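Class I SAM-dependent methyltransferase (Silicibacter pomeroyi DSS-3, PDB 3CVO) is of unknown function but has the Rossmann fold of class I methyltransferases and probably transfers a methyl group from S-adenosylmethionine. Local coordinates at residues S59-A62 / W63-M67. Residues are numbered along the deposited sequence; the frame is centred on the assembly and turned at random.
Sequences SDRA and WARMM. With SO4 (sulfate ion), chain E; EDO (1,2-ethanediol), chain I; EDO (1,2-ethanediol), chain P.
Asp60 caps the first turn of helix 61-73: its carboxylate OD1 accepts the backbone N-H of Trp63 at 3.0 Å, the proton pointing almost straight at the oxygen (162°). With CG anti to the backbone N (chi1 -178°), the carboxylate folds back over the N-terminus, and N of Trp63 meets OD1 from above the carboxylate plane. The main chain joins in, Asp60 O taking the N-H of Ala64 at 2.9 Å, while Arg61 O and Ala62 O receive the next two amides, those of Arg65 and Met66. One turn along, the Arg65 guanidinium grips a sulfate ion, probably from the crystallisation liquor, with NH1 on O3 at 2.9 Å and NH2 on O4 at 3.0 Å, the sulfur lying in the guanidinium plane. A bend at chi3 (-68°) turns the group back toward the start of the helix, where Arg61 O lies over one of its faces. A bound 1,2-ethanediol lies at the edge of the group, its O1 accepting from Arg65 NH2 at 2.8 Å. In one of its two conformers, Arg61 runs extended past the same sulfate, its CG 3.3 Å from sulfate O4, meeting the anion through its aliphatic stem. Outward from these bonds, Trp63 CB packs 3.5 Å from Asp60 CG, and the indole leads off toward Ser39, whose carbonyl oxygen accepts from NE1. Ala64 turns inward onto Ile84 and Trp86 of strand 81-86, seating the helix in the beta-alpha-beta unit that strands 53-58 and 81-86 complete. The cap thus places a carboxylate at the positive end of the helix dipole, which probably favours its ionised form, while the sulfate probably balances the charge of Arg65 and may ease its closeness to Arg61.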
# COMPACT_ATOMS: atom_id res chain seq x y z
N SER A 59 -5.26 -18.19 -6.65
CA SER A 59 -6.09 -17.94 -5.47
C SER A 59 -7.06 -19.10 -5.12
O SER A 59 -7.48 -19.23 -3.97
CB SER A 59 -6.92 -16.63 -5.65
OG SER A 59 -7.69 -16.67 -6.83
N ASP A 60 -7.38 -19.94 -6.10
CA ASP A 60 -8.36 -21.04 -5.94
C ASP A 60 -7.58 -22.29 -5.54
O ASP A 60 -6.91 -22.90 -6.35
CB ASP A 60 -9.14 -21.23 -7.24
CG ASP A 60 -10.22 -22.31 -7.17
OD1 ASP A 60 -10.13 -23.28 -6.40
OD2 ASP A 60 -11.18 -22.20 -7.95
N ARG A 61 -7.66 -22.65 -4.27
CA ARG A 61 -6.89 -23.77 -3.76
C ARG A 61 -7.20 -25.08 -4.50
O ARG A 61 -6.30 -25.88 -4.81
CB ARG A 61 -7.15 -23.96 -2.26
CG ARG A 61 -6.29 -25.05 -1.67
CD ARG A 61 -6.34 -25.13 -0.15
NE ARG A 61 -5.14 -25.77 0.36
CZ ARG A 61 -4.82 -25.86 1.65
NH1 ARG A 61 -5.64 -25.34 2.56
NH2 ARG A 61 -3.70 -26.44 2.02
N ALA A 62 -8.49 -25.31 -4.75
CA ALA A 62 -8.94 -26.57 -5.38
C ALA A 62 -8.48 -26.65 -6.83
O ALA A 62 -8.07 -27.72 -7.31
CB ALA A 62 -10.46 -26.76 -5.24
N TRP A 63 -8.46 -25.51 -7.50
CA TRP A 63 -7.91 -25.45 -8.84
C TRP A 63 -6.39 -25.60 -8.83
O TRP A 63 -5.85 -26.33 -9.66
CB TRP A 63 -8.33 -24.16 -9.53
CG TRP A 63 -7.82 -23.99 -10.90
CD1 TRP A 63 -6.94 -23.06 -11.31
CD2 TRP A 63 -8.20 -24.74 -12.07
NE1 TRP A 63 -6.73 -23.17 -12.65
CE2 TRP A 63 -7.50 -24.19 -13.14
CE3 TRP A 63 -9.05 -25.82 -12.30
CZ2 TRP A 63 -7.58 -24.70 -14.46
CZ3 TRP A 63 -9.14 -26.32 -13.60
CH2 TRP A 63 -8.40 -25.76 -14.66
N ALA A 64 -5.70 -25.00 -7.87
CA ALA A 64 -4.26 -25.21 -7.75
C ALA A 64 -3.95 -26.70 -7.59
O ALA A 64 -3.03 -27.22 -8.19
CB ALA A 64 -3.63 -24.38 -6.58
N ARG A 65 -4.77 -27.39 -6.82
CA ARG A 65 -4.57 -28.82 -6.55
C ARG A 65 -4.76 -29.62 -7.84
O ARG A 65 -3.98 -30.51 -8.18
CB ARG A 65 -5.55 -29.30 -5.49
CG ARG A 65 -5.27 -30.68 -4.99
CD ARG A 65 -6.39 -31.10 -4.05
NE ARG A 65 -6.37 -30.31 -2.82
CZ ARG A 65 -7.36 -29.53 -2.39
NH1 ARG A 65 -8.48 -29.40 -3.07
NH2 ARG A 65 -7.21 -28.85 -1.25
N MSE A 66 -5.77 -29.23 -8.59
CA MSE A 66 -5.96 -29.85 -9.93
C MSE A 66 -4.79 -29.61 -10.88
O MSE A 66 -4.39 -30.52 -11.59
CB MSE A 66 -7.27 -29.38 -10.58
CG MSE A 66 -8.46 -30.02 -9.93
SE MSE A 66 -10.18 -29.39 -10.63
CE MSE A 66 -9.99 -30.08 -12.44
N MSE A 67 -4.27 -28.39 -10.92
CA MSE A 67 -3.15 -28.05 -11.82
C MSE A 67 -1.92 -28.87 -11.43
O MSE A 67 -1.19 -29.38 -12.29
CB MSE A 67 -2.84 -26.55 -11.75
CG MSE A 67 -3.91 -25.68 -12.37
SE MSE A 67 -4.17 -25.99 -14.25
CE MSE A 67 -2.31 -25.79 -14.87
S SO4 E . -10.55 -26.89 -1.08
O1 SO4 E . -10.88 -27.14 0.32
O2 SO4 E . -11.38 -25.80 -1.62
O3 SO4 E . -10.80 -28.11 -1.85
O4 SO4 E . -9.14 -26.54 -1.18
C1 EDO I . -3.86 -29.50 0.65
O1 EDO I . -4.56 -28.77 -0.36
C2 EDO I . -3.46 -30.80 0.00
O2 EDO I . -3.42 -30.56 -1.40
C1 EDO P . -13.38 -25.50 -9.92
O1 EDO P . -12.60 -25.75 -11.09
C2 EDO P . -12.78 -24.33 -9.16
O2 EDO P . -12.36 -24.78 -7.86